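Local structure of uncharacterized protein (Trypanosoma cruzi, 6NEY) at residues L15-V19 / A59-A64; V72-R78 / I113-V117; M84-Y89 / A102-E106. The protein probably binds acetylated lysine through the bromodomain that this chain represents, which suggests a role in reading chromatin and regulating transcription. The contacts are given in a common frame with arbitrary orientation. Numbering follows the deposited sequence.

Interaction 1. Residues L15-V19 / A59-A64; sequences LVALV and AAEKAA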
ATOM      1  N   LEU A  15       1.758  -7.303  -9.143  1.00 19.67           N
ATOM      2  CA  LEU A  15       1.802  -6.215  -8.147  1.00 20.22           C
ATOM      3  C   LEU A  15       0.418  -5.556  -8.051  1.00 20.55           C
ATOM      4  O   LEU A  15       0.029  -5.133  -6.958  1.00 20.22           O
ATOM      5  CB  LEU A  15       2.912  -5.223  -8.505  1.00 20.81           C
ATOM      6  CG  LEU A  15       4.344  -5.745  -8.370  1.00 22.42           C
ATOM      7  CD1 LEU A  15       5.365  -4.622  -8.464  1.00 26.59           C
ATOM      8  CD2 LEU A  15       4.546  -6.510  -7.072  1.00 23.19           C
ATOM      9  N   VAL A  16      -0.293  -5.394  -9.165  1.00 20.34           N
ATOM     10  CA  VAL A  16      -1.697  -4.893  -9.110  1.00 21.74           C
ATOM     11  C   VAL A  16      -2.524  -5.853  -8.251  1.00 20.43           C
ATOM     12  O   VAL A  16      -3.238  -5.392  -7.360  1.00 21.07           O
ATOM     13  CB  VAL A  16      -2.289  -4.718 -10.520  1.00 22.07           C
ATOM     14  CG1 VAL A  16      -3.771  -4.432 -10.455  1.00 23.94           C
ATOM     15  CG2 VAL A  16      -1.557  -3.614 -11.266  1.00 23.20           C
ATOM     16  N   ALA A  17      -2.415  -7.156  -8.499  1.00 19.57           N
ATOM     17  CA  ALA A  17      -3.142  -8.198  -7.739  1.00 19.93           C
ATOM     18  C   ALA A  17      -2.784  -8.083  -6.254  1.00 19.10           C
ATOM     19  O   ALA A  17      -3.711  -8.198  -5.420  1.00 19.22           O
ATOM     20  CB  ALA A  17      -2.837  -9.569  -8.298  1.00 20.96           C
ATOM     21  N   LEU A  18      -1.493  -7.921  -5.941  1.00 17.99           N
ATOM     22  CA  LEU A  18      -1.002  -7.779  -4.542  1.00 19.82           C
ATOM     23  C   LEU A  18      -1.656  -6.556  -3.886  1.00 20.48           C
ATOM     24  O   LEU A  18      -2.175  -6.661  -2.773  1.00 18.74           O
ATOM     25  CB  LEU A  18       0.523  -7.628  -4.559  1.00 19.34           C
ATOM     26  CG  LEU A  18       1.172  -7.410  -3.195  1.00 20.68           C
ATOM     27  CD1 LEU A  18       0.867  -8.569  -2.264  1.00 22.63           C
ATOM     28  CD2 LEU A  18       2.672  -7.225  -3.368  1.00 21.39           C
ATOM     29  N   VAL A  19      -1.636  -5.413  -4.565  1.00 19.01           N
ATOM     30  CA  VAL A  19      -2.213  -4.170  -3.972  1.00 20.81           C
ATOM     31  C   VAL A  19      -3.719  -4.386  -3.761  1.00 21.59           C
ATOM     32  O   VAL A  19      -4.230  -4.030  -2.697  1.00 20.85           O
ATOM     33  CB  VAL A  19      -1.958  -2.947  -4.861  1.00 21.09           C
ATOM     34  CG1 VAL A  19      -2.791  -1.776  -4.378  1.00 22.47           C
ATOM     35  CG2 VAL A  19      -0.471  -2.605  -4.956  1.00 21.99           C
ATOM     36  N   ALA A  59      -1.999   3.414  -5.226  1.00 22.58           N
ATOM     37  CA  ALA A  59      -0.971   2.358  -5.185  1.00 22.82           C
ATOM     38  C   ALA A  59      -1.215   1.393  -6.348  1.00 22.05           C
ATOM     39  O   ALA A  59      -0.217   0.989  -6.969  1.00 23.54           O
ATOM     40  CB  ALA A  59      -0.982   1.644  -3.842  1.00 22.14           C
ATOM     41  N   ALA A  60      -2.465   1.029  -6.626  1.00 21.74           N
ATOM     42  CA  ALA A  60      -2.793   0.036  -7.677  1.00 23.86           C
ATOM     43  C   ALA A  60      -2.480   0.642  -9.055  1.00 25.28           C
ATOM     44  O   ALA A  60      -1.988  -0.081  -9.922  1.00 23.19           O
ATOM     45  CB  ALA A  60      -4.218  -0.426  -7.580  1.00 24.18           C
ATOM     46  N   GLU A  61      -2.736   1.939  -9.238  1.00 25.37           N
ATOM     47  CA  GLU A  61      -2.356   2.637 -10.499  1.00 27.18           C
ATOM     48  C   GLU A  61      -0.822   2.716 -10.607  1.00 26.40           C
ATOM     49  O   GLU A  61      -0.317   2.446 -11.693  1.00 26.67           O
ATOM     50  CB  GLU A  61      -3.070   3.990 -10.593  1.00 27.65           C
ATOM     51  CG  GLU A  61      -3.424   4.348 -12.018  1.00 32.82           C
ATOM     52  N   LYS A  62      -0.096   2.996  -9.523  1.00 26.05           N
ATOM     53  CA  LYS A  62       1.392   3.028  -9.530  1.00 26.96           C
ATOM     54  C   LYS A  62       1.943   1.651  -9.897  1.00 27.06           C
ATOM     55  O   LYS A  62       2.891   1.607 -10.676  1.00 29.68           O
ATOM     56  CB  LYS A  62       1.948   3.496  -8.188  1.00 29.41           C
ATOM     57  CG  LYS A  62       1.747   4.981  -7.934  1.00 31.97           C
ATOM     58  CD  LYS A  62       2.290   5.459  -6.622  1.00 30.93           C
ATOM     59  CE  LYS A  62       3.775   5.220  -6.460  1.00 32.62           C
ATOM     60  NZ  LYS A  62       4.333   6.012  -5.335  1.00 32.85           N
ATOM     61  N   ALA A  63       1.336   0.569  -9.396  1.00 24.63           N
ATOM     62  CA  ALA A  63       1.749  -0.824  -9.696  1.00 23.90           C
ATOM     63  C   ALA A  63       1.625  -1.096 -11.193  1.00 23.93           C
ATOM     64  O   ALA A  63       2.589  -1.555 -11.787  1.00 26.10           O
ATOM     65  CB  ALA A  63       0.890  -1.785  -8.923  1.00 22.11           C
ATOM     66  N   ALA A  64       0.478  -0.760 -11.759  1.00 25.22           N
ATOM     67  CA  ALA A  64       0.135  -0.956 -13.185  1.00 25.88           C
ATOM     68  C   ALA A  64       1.114  -0.159 -14.073  1.00 28.49           C
ATOM     69  O   ALA A  64       1.426  -0.615 -15.177  1.00 27.10           O
ATOM     70  CB  ALA A  64      -1.301  -0.557 -13.368  1.00 25.02           C
TER

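Interaction 2. Residues V72-R78 / I113-V117; sequences VNLTALR and IDAYV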
ATOM      1  N   VAL A  72      13.605  -4.730  -5.282  1.00 29.46           N
ATOM      2  CA  VAL A  72      13.562  -6.167  -4.878  1.00 30.05           C
ATOM      3  C   VAL A  72      12.759  -6.313  -3.570  1.00 28.86           C
ATOM      4  O   VAL A  72      12.035  -7.325  -3.439  1.00 25.20           O
ATOM      5  CB  VAL A  72      14.967  -6.796  -4.795  1.00 30.29           C
ATOM      6  CG1 VAL A  72      15.795  -6.276  -3.633  1.00 31.94           C
ATOM      7  CG2 VAL A  72      14.867  -8.308  -4.740  1.00 31.37           C
ATOM      8  N   ASN A  73      12.839  -5.367  -2.618  1.00 27.24           N
ATOM      9  CA  ASN A  73      12.093  -5.520  -1.340  1.00 28.89           C
ATOM     10  C   ASN A  73      10.808  -4.679  -1.377  1.00 27.01           C
ATOM     11  O   ASN A  73      10.219  -4.508  -0.316  1.00 26.31           O
ATOM     12  CB  ASN A  73      12.938  -5.229  -0.090  1.00 30.14           C
ATOM     13  CG  ASN A  73      12.262  -5.719   1.180  1.00 31.01           C
ATOM     14  OD1 ASN A  73      11.721  -6.824   1.230  1.00 31.75           O
ATOM     15  ND2 ASN A  73      12.250  -4.894   2.216  1.00 34.14           N
ATOM     16  N   LEU A  74      10.376  -4.209  -2.556  1.00 26.03           N
ATOM     17  CA  LEU A  74       9.139  -3.398  -2.765  1.00 26.74           C
ATOM     18  C   LEU A  74       9.128  -2.220  -1.781  1.00 28.35           C
ATOM     19  O   LEU A  74       8.049  -1.854  -1.273  1.00 25.02           O
ATOM     20  CB  LEU A  74       7.896  -4.289  -2.602  1.00 25.00           C
ATOM     21  CG  LEU A  74       7.647  -5.300  -3.731  1.00 24.50           C
ATOM     22  CD1 LEU A  74       6.483  -6.209  -3.385  1.00 23.59           C
ATOM     23  CD2 LEU A  74       7.384  -4.615  -5.063  1.00 24.90           C
ATOM     24  N   THR A  75      10.282  -1.594  -1.567  1.00 28.62           N
ATOM     25  CA  THR A  75      10.442  -0.485  -0.592  1.00 30.07           C
ATOM     26  C   THR A  75       9.419   0.622  -0.871  1.00 26.81           C
ATOM     27  O   THR A  75       8.823   1.134   0.104  1.00 26.26           O
ATOM     28  CB  THR A  75      11.874   0.070  -0.616  1.00 32.51           C
ATOM     29  OG1 THR A  75      12.741  -1.043  -0.390  1.00 34.40           O
ATOM     30  CG2 THR A  75      12.089   1.151   0.419  1.00 33.21           C
ATOM     31  N   ALA A  76       9.264   1.022  -2.135  1.00 28.31           N
ATOM     32  CA  ALA A  76       8.402   2.151  -2.559  1.00 29.34           C
ATOM     33  C   ALA A  76       6.942   1.857  -2.191  1.00 27.21           C
ATOM     34  O   ALA A  76       6.226   2.766  -1.697  1.00 24.31           O
ATOM     35  CB  ALA A  76       8.555   2.380  -4.040  1.00 31.20           C
ATOM     36  N   LEU A  77       6.517   0.609  -2.397  1.00 24.75           N
ATOM     37  CA  LEU A  77       5.143   0.163  -2.038  1.00 24.50           C
ATOM     38  C   LEU A  77       5.007   0.157  -0.516  1.00 22.80           C
ATOM     39  O   LEU A  77       3.982   0.653  -0.022  1.00 22.34           O
ATOM     40  CB  LEU A  77       4.850  -1.230  -2.612  1.00 23.95           C
ATOM     41  CG  LEU A  77       3.530  -1.853  -2.144  1.00 24.38           C
ATOM     42  CD1 LEU A  77       2.345  -0.948  -2.431  1.00 26.84           C
ATOM     43  CD2 LEU A  77       3.314  -3.218  -2.774  1.00 26.65           C
ATOM     44  N   ARG A  78       5.988  -0.394   0.206  1.00 24.39           N
ATOM     45  CA  ARG A  78       5.979  -0.406   1.702  1.00 23.44           C
ATOM     46  C   ARG A  78       5.892   1.035   2.245  1.00 24.71           C
ATOM     47  O   ARG A  78       5.147   1.244   3.224  1.00 24.58           O
ATOM     48  CB  ARG A  78       7.199  -1.131   2.283  1.00 24.01           C
ATOM     49  CG  ARG A  78       7.270  -2.625   1.988  1.00 23.69           C
ATOM     50  CD  ARG A  78       8.577  -3.166   2.554  1.00 26.65           C
ATOM     51  NE  ARG A  78       8.933  -4.533   2.177  1.00 26.51           N
ATOM     52  CZ  ARG A  78       8.491  -5.650   2.747  1.00 28.33           C
ATOM     53  NH1 ARG A  78       7.591  -5.624   3.720  1.00 30.37           N
ATOM     54  NH2 ARG A  78       8.922  -6.811   2.296  1.00 24.82           N
ATOM     55  N   ILE A 113       3.137  -8.590   1.743  1.00 20.41           N
ATOM     56  CA  ILE A 113       4.279  -8.105   0.925  1.00 21.26           C
ATOM     57  C   ILE A 113       5.482  -9.027   1.177  1.00 21.29           C
ATOM     58  O   ILE A 113       6.125  -9.439   0.193  1.00 22.11           O
ATOM     59  CB  ILE A 113       4.578  -6.620   1.164  1.00 20.54           C
ATOM     60  CG1 ILE A 113       3.422  -5.739   0.685  1.00 21.93           C
ATOM     61  CG2 ILE A 113       5.880  -6.213   0.485  1.00 22.32           C
ATOM     62  CD1 ILE A 113       3.468  -4.315   1.221  1.00 21.33           C
ATOM     63  N   ASP A 114       5.780  -9.346   2.437  1.00 21.41           N
ATOM     64  CA  ASP A 114       6.890 -10.276   2.793  1.00 22.75           C
ATOM     65  C   ASP A 114       6.699 -11.612   2.062  1.00 23.05           C
ATOM     66  O   ASP A 114       7.694 -12.135   1.486  1.00 22.44           O
ATOM     67  CB  ASP A 114       6.950 -10.530   4.303  1.00 23.44           C
ATOM     68  CG  ASP A 114       7.455  -9.378   5.147  1.00 27.61           C
ATOM     69  OD1 ASP A 114       7.879  -8.365   4.571  1.00 26.41           O
ATOM     70  OD2 ASP A 114       7.411  -9.516   6.407  1.00 29.69           O
ATOM     71  N   ALA A 115       5.486 -12.160   2.090  1.00 21.87           N
ATOM     72  CA  ALA A 115       5.185 -13.498   1.542  1.00 21.78           C
ATOM     73  C   ALA A 115       5.435 -13.469   0.022  1.00 21.36           C
ATOM     74  O   ALA A 115       6.025 -14.437  -0.519  1.00 19.84           O
ATOM     75  CB  ALA A 115       3.776 -13.906   1.888  1.00 23.03           C
ATOM     76  N   TYR A 116       5.094 -12.350  -0.640  1.00 19.21           N
ATOM     77  CA  TYR A 116       5.245 -12.192  -2.112  1.00 18.67           C
ATOM     78  C   TYR A 116       6.743 -12.121  -2.463  1.00 18.62           C
ATOM     79  O   TYR A 116       7.211 -12.841  -3.358  1.00 18.52           O
ATOM     80  CB  TYR A 116       4.509 -10.954  -2.628  1.00 19.25           C
ATOM     81  CG  TYR A 116       4.697 -10.744  -4.111  1.00 18.23           C
ATOM     82  CD1 TYR A 116       4.013 -11.528  -5.029  1.00 20.46           C
ATOM     83  CD2 TYR A 116       5.616  -9.828  -4.600  1.00 19.11           C
ATOM     84  CE1 TYR A 116       4.221 -11.391  -6.396  1.00 19.57           C
ATOM     85  CE2 TYR A 116       5.828  -9.669  -5.957  1.00 18.97           C
ATOM     86  CZ  TYR A 116       5.142 -10.458  -6.864  1.00 18.14           C
ATOM     87  OH  TYR A 116       5.370 -10.280  -8.201  1.00 19.79           O
ATOM     88  N   VAL A 117       7.486 -11.253  -1.777  1.00 19.71           N
ATOM     89  CA  VAL A 117       8.935 -11.020  -2.064  1.00 20.82           C
ATOM     90  C   VAL A 117       9.691 -12.335  -1.817  1.00 20.64           C
ATOM     91  O   VAL A 117      10.539 -12.725  -2.664  1.00 19.80           O
ATOM     92  CB  VAL A 117       9.460  -9.834  -1.237  1.00 23.15           C
ATOM     93  CG1 VAL A 117      10.976  -9.715  -1.258  1.00 25.32           C
ATOM     94  CG2 VAL A 117       8.813  -8.543  -1.733  1.00 25.08           C
TER

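Interaction 3. Residues M84-Y89 / A102-E106; sequences MVNNCY and AERFE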
ATOM      1  N   MET A  84      -0.125   5.954   3.972  1.00 22.82           N
ATOM      2  CA  MET A  84      -1.592   5.765   4.155  1.00 25.47           C
ATOM      3  C   MET A  84      -1.917   5.607   5.644  1.00 24.78           C
ATOM      4  O   MET A  84      -2.885   6.216   6.132  1.00 22.52           O
ATOM      5  CB  MET A  84      -2.084   4.463   3.519  1.00 28.01           C
ATOM      6  CG  MET A  84      -2.539   4.539   2.129  1.00 32.59           C
ATOM      7  SD  MET A  84      -2.699   2.800   1.604  1.00 26.93           S
ATOM      8  CE  MET A  84      -1.605   2.894   0.191  1.00 29.28           C
ATOM      9  N   VAL A  85      -1.179   4.722   6.317  1.00 23.19           N
ATOM     10  CA  VAL A  85      -1.406   4.346   7.737  1.00 21.88           C
ATOM     11  C   VAL A  85      -1.140   5.593   8.597  1.00 23.46           C
ATOM     12  O   VAL A  85      -2.037   6.006   9.375  1.00 22.61           O
ATOM     13  CB  VAL A  85      -0.509   3.139   8.097  1.00 23.02           C
ATOM     14  CG1 VAL A  85      -0.418   2.876   9.594  1.00 23.32           C
ATOM     15  CG2 VAL A  85      -0.994   1.891   7.377  1.00 24.18           C
ATOM     16  N   ASN A  86       0.003   6.246   8.376  1.00 23.42           N
ATOM     17  CA  ASN A  86       0.428   7.393   9.227  1.00 26.26           C
ATOM     18  C   ASN A  86      -0.540   8.567   9.018  1.00 28.20           C
ATOM     19  O   ASN A  86      -0.868   9.242  10.003  1.00 31.47           O
ATOM     20  CB  ASN A  86       1.897   7.741   9.000  1.00 25.79           C
ATOM     21  CG  ASN A  86       2.819   6.670   9.533  1.00 31.29           C
ATOM     22  N   ASN A  87      -1.019   8.777   7.798  1.00 29.69           N
ATOM     23  CA  ASN A  87      -2.055   9.802   7.489  1.00 30.64           C
ATOM     24  C   ASN A  87      -3.359   9.517   8.243  1.00 30.54           C
ATOM     25  O   ASN A  87      -3.998  10.470   8.722  1.00 31.93           O
ATOM     26  CB  ASN A  87      -2.304   9.898   5.989  1.00 31.48           C
ATOM     27  CG  ASN A  87      -1.178  10.628   5.284  1.00 30.43           C
ATOM     28  OD1 ASN A  87      -0.256  11.137   5.925  1.00 31.87           O
ATOM     29  ND2 ASN A  87      -1.246  10.666   3.964  1.00 31.45           N
ATOM     30  N   CYS A  88      -3.749   8.250   8.352  1.00 28.62           N
ATOM     31  CA  CYS A  88      -4.923   7.836   9.144  1.00 26.78           C
ATOM     32  C   CYS A  88      -4.714   8.239  10.613  1.00 25.45           C
ATOM     33  O   CYS A  88      -5.631   8.828  11.203  1.00 26.38           O
ATOM     34  CB  CYS A  88      -5.179   6.351   8.956  1.00 26.73           C
ATOM     35  SG  CYS A  88      -6.620   5.781   9.869  1.00 29.00           S
ATOM     36  N   TYR A  89      -3.547   7.964  11.179  1.00 25.08           N
ATOM     37  CA  TYR A  89      -3.224   8.256  12.600  1.00 24.84           C
ATOM     38  C   TYR A  89      -3.171   9.768  12.818  1.00 28.93           C
ATOM     39  O   TYR A  89      -3.736  10.253  13.815  1.00 31.06           O
ATOM     40  CB  TYR A  89      -1.884   7.665  13.024  1.00 25.69           C
ATOM     41  CG  TYR A  89      -1.828   6.159  13.077  1.00 22.46           C
ATOM     42  CD1 TYR A  89      -2.898   5.396  13.522  1.00 22.42           C
ATOM     43  CD2 TYR A  89      -0.653   5.507  12.748  1.00 22.22           C
ATOM     44  CE1 TYR A  89      -2.817   4.011  13.580  1.00 22.26           C
ATOM     45  CE2 TYR A  89      -0.557   4.131  12.799  1.00 21.50           C
ATOM     46  CZ  TYR A  89      -1.639   3.381  13.204  1.00 21.28           C
ATOM     47  OH  TYR A  89      -1.513   2.026  13.242  1.00 23.73           O
ATOM     48  N   ALA A 102      -6.185   0.579  11.283  1.00 17.86           N
ATOM     49  CA  ALA A 102      -4.929   0.992  10.614  1.00 19.33           C
ATOM     50  C   ALA A 102      -3.778   0.084  11.066  1.00 18.53           C
ATOM     51  O   ALA A 102      -2.981  -0.354  10.190  1.00 18.29           O
ATOM     52  CB  ALA A 102      -4.600   2.435  10.888  1.00 18.59           C
ATOM     53  N   GLU A 103      -3.667  -0.182  12.366  1.00 20.43           N
ATOM     54  CA  GLU A 103      -2.524  -0.986  12.899  1.00 21.54           C
ATOM     55  C   GLU A 103      -2.676  -2.452  12.440  1.00 21.12           C
ATOM     56  O   GLU A 103      -1.649  -3.071  12.052  1.00 20.64           O
ATOM     57  CB  GLU A 103      -2.383  -0.910  14.426  1.00 21.88           C
ATOM     58  CG  GLU A 103      -1.053  -1.504  14.878  1.00 22.88           C
ATOM     59  CD  GLU A 103      -0.713  -1.391  16.353  1.00 25.02           C
ATOM     60  OE1 GLU A 103      -1.599  -1.037  17.146  1.00 25.80           O
ATOM     61  OE2 GLU A 103       0.437  -1.738  16.698  1.00 25.65           O
ATOM     62  N   ARG A 104      -3.891  -2.992  12.406  1.00 19.90           N
ATOM     63  CA  ARG A 104      -4.073  -4.386  11.917  1.00 19.76           C
ATOM     64  C   ARG A 104      -3.762  -4.426  10.413  1.00 19.19           C
ATOM     65  O   ARG A 104      -3.160  -5.428   9.931  1.00 18.01           O
ATOM     66  CB  ARG A 104      -5.483  -4.901  12.203  1.00 21.96           C
ATOM     67  CG  ARG A 104      -5.769  -5.210  13.665  1.00 22.15           C
ATOM     68  CD  ARG A 104      -7.087  -5.957  13.784  1.00 23.70           C
ATOM     69  NE  ARG A 104      -8.221  -5.176  13.313  1.00 21.50           N
ATOM     70  CZ  ARG A 104      -8.997  -4.393  14.063  1.00 24.00           C
ATOM     71  NH1 ARG A 104     -10.018  -3.746  13.511  1.00 23.58           N
ATOM     72  NH2 ARG A 104      -8.796  -4.286  15.361  1.00 25.41           N
ATOM     73  N   PHE A 105      -4.197  -3.404   9.673  1.00 18.60           N
ATOM     74  CA  PHE A 105      -3.995  -3.282   8.210  1.00 18.82           C
ATOM     75  C   PHE A 105      -2.492  -3.228   7.915  1.00 18.44           C
ATOM     76  O   PHE A 105      -2.021  -3.940   7.009  1.00 17.74           O
ATOM     77  CB  PHE A 105      -4.714  -2.057   7.648  1.00 19.26           C
ATOM     78  CG  PHE A 105      -4.277  -1.683   6.260  1.00 20.16           C
ATOM     79  CD1 PHE A 105      -4.720  -2.409   5.168  1.00 20.77           C
ATOM     80  CD2 PHE A 105      -3.407  -0.616   6.039  1.00 22.52           C
ATOM     81  CE1 PHE A 105      -4.317  -2.077   3.885  1.00 21.13           C
ATOM     82  CE2 PHE A 105      -3.001  -0.297   4.750  1.00 22.06           C
ATOM     83  CZ  PHE A 105      -3.460  -1.020   3.682  1.00 21.82           C
ATOM     84  N   GLU A 106      -1.738  -2.430   8.677  1.00 18.30           N
ATOM     85  CA  GLU A 106      -0.274  -2.278   8.446  1.00 21.40           C
ATOM     86  C   GLU A 106       0.390  -3.656   8.613  1.00 20.87           C
ATOM     87  O   GLU A 106       1.217  -4.039   7.734  1.00 19.95           O
ATOM     88  CB  GLU A 106       0.307  -1.189   9.354  1.00 22.87           C
ATOM     89  CG  GLU A 106       1.741  -0.798   9.028  1.00 28.43           C
ATOM     90  CD  GLU A 106       2.322   0.139  10.089  1.00 31.58           C
ATOM     91  OE1 GLU A 106       1.994  -0.038  11.287  1.00 36.48           O
ATOM     92  OE2 GLU A 106       3.072   1.049   9.734  1.00 37.67           O
TER

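Interaction 1. Residues L15-V19 / A59-A64
Here two helices of the bromodomain bundle run antiparallel, their local axes 8.4 Å apart at 169°. Start at Leu15, whose CB lies 4.0 Å from Ala63 CB; the rest of its side chain carries on past the alanine. One residue on, Val16 reaches across the seam: its CG2 sits 3.5 Å from Ala64 N and 3.7 Å from Ala64 CB, and it also touches Ala63 CB at 3.9 Å. A turn after Leu15 the helix presents Val19. Val19 CG1 rests 3.6 Å from Ala60 N and 3.9 Å from Ala59 CB. No hydrogen bond joins the segments. The small methyls of Ala59, Ala60, Ala63 and Ala64 let the backbones come close, with Val16 CA 5.2 Å from Ala60 CA. Around this seam, Tyr68 packs on Leu15 and Ala59, while Leu18 meets Leu77 of helix 75-92 and Tyr116 of helix 97-124, so helix 12-21 contacts all three other long bundle helices.

Interaction 2. Residues V72-R78 / I113-V117
Arg78 and Asp114 form the salt bridge that ties the start of helix 75-92 to helix 97-124. Both Arg78 NH1 and Arg78 NH2 donate to the single oxygen Asp114 OD1, each at 2.9 Å, so the carboxylate oxygen is held at the edge of the guanidinium by a forked pair of bonds. Asp114 has a second charged partner, as its OD2 is bridged to Lys110. The arginine is also fixed from its own side: NE of Arg78 donates to Asn73 O at 2.8 Å and NH2 of Arg78 to Asn73 OD1 at 3.0 Å, locking the side chain back onto the turn that leads into the helix. One face of the guanidinium is covered by Ile113, with CG2 of Ile113 3.5 Å from Arg78 CZ.

Beside this polar cluster lies packing. Leu74, at the N-cap position, sends CD1 to Val117 CG2 at 3.7 Å, and the same Leu74 CD1 is 3.9 Å from both Ile113 CG2 and Tyr116 CD2. Deeper, Leu77 CD2 meets Ile113 CD1 at 4.1 Å, and at the other end Val117 CG1 sits 3.4 Å from Val72 O. Helix 12-21 closes over the apolar side, with Leu15 and Leu18 on Leu74 and Val19 on Leu77, while the Tyr116 hydroxyl is hydrogen-bonded to Glu14 of that helix.

Interaction 3. Residues M84-Y89 / A102-E106
The last two helices of the bromodomain bundle form an antiparallel hairpin, and this contact zips them together near the short connection between them; in bromodomains that connection borders the acetyl-lysine pocket. The local axes run at 171° and come within 9.9 Å. Val85 fills the middle: its CG2 lies 3.7 Å from Phe105 CD2, at the edge of the ring, and 3.9 Å from Glu106 CB. Met84 SD makes a Met-aromatic contact with Phe105, 5.5 Å from the ring centroid and oblique to it, with Phe105 CZ the nearest atom at 4.4 Å. Phe105 also stacks with Phe31. Towards the connection, Ala102 CB touches both Cys88 SG at 4.0 Å and Tyr89 CE1 at 3.6 Å, and Tyr89 OH lies 3.2 Å from Glu103 CA. No hydrogen bond or salt bridge crosses here, so between these two segments the contact rests on the fit of aliphatic, aromatic and sulfur groups.

The three contacts tie together the four long helices of a bromodomain bundle. Interaction 1 joins helices 12-21 and 56-64 and closes before the other two open. Interactions 2 and 3 both pair helix 75-92 with helix 97-124, their centres about 17 Å apart; interaction 3 is nested within the loop closed by interaction 2, so the hairpin is fastened at two levels. Interactions 1 and 2, centres about 12 Å apart, touch through apolar side chains: Leu15 CD2 meets Tyr116 CE2 at 3.6 Å. Interactions 1 and 3 lie on opposite sides of the chain's centre, linked by Ala59 CB and Met84 CE, 4.3 Å apart. Such a bundle is the scaffold on which bromodomains carry their acetyl-lysine pocket loops, probably here too.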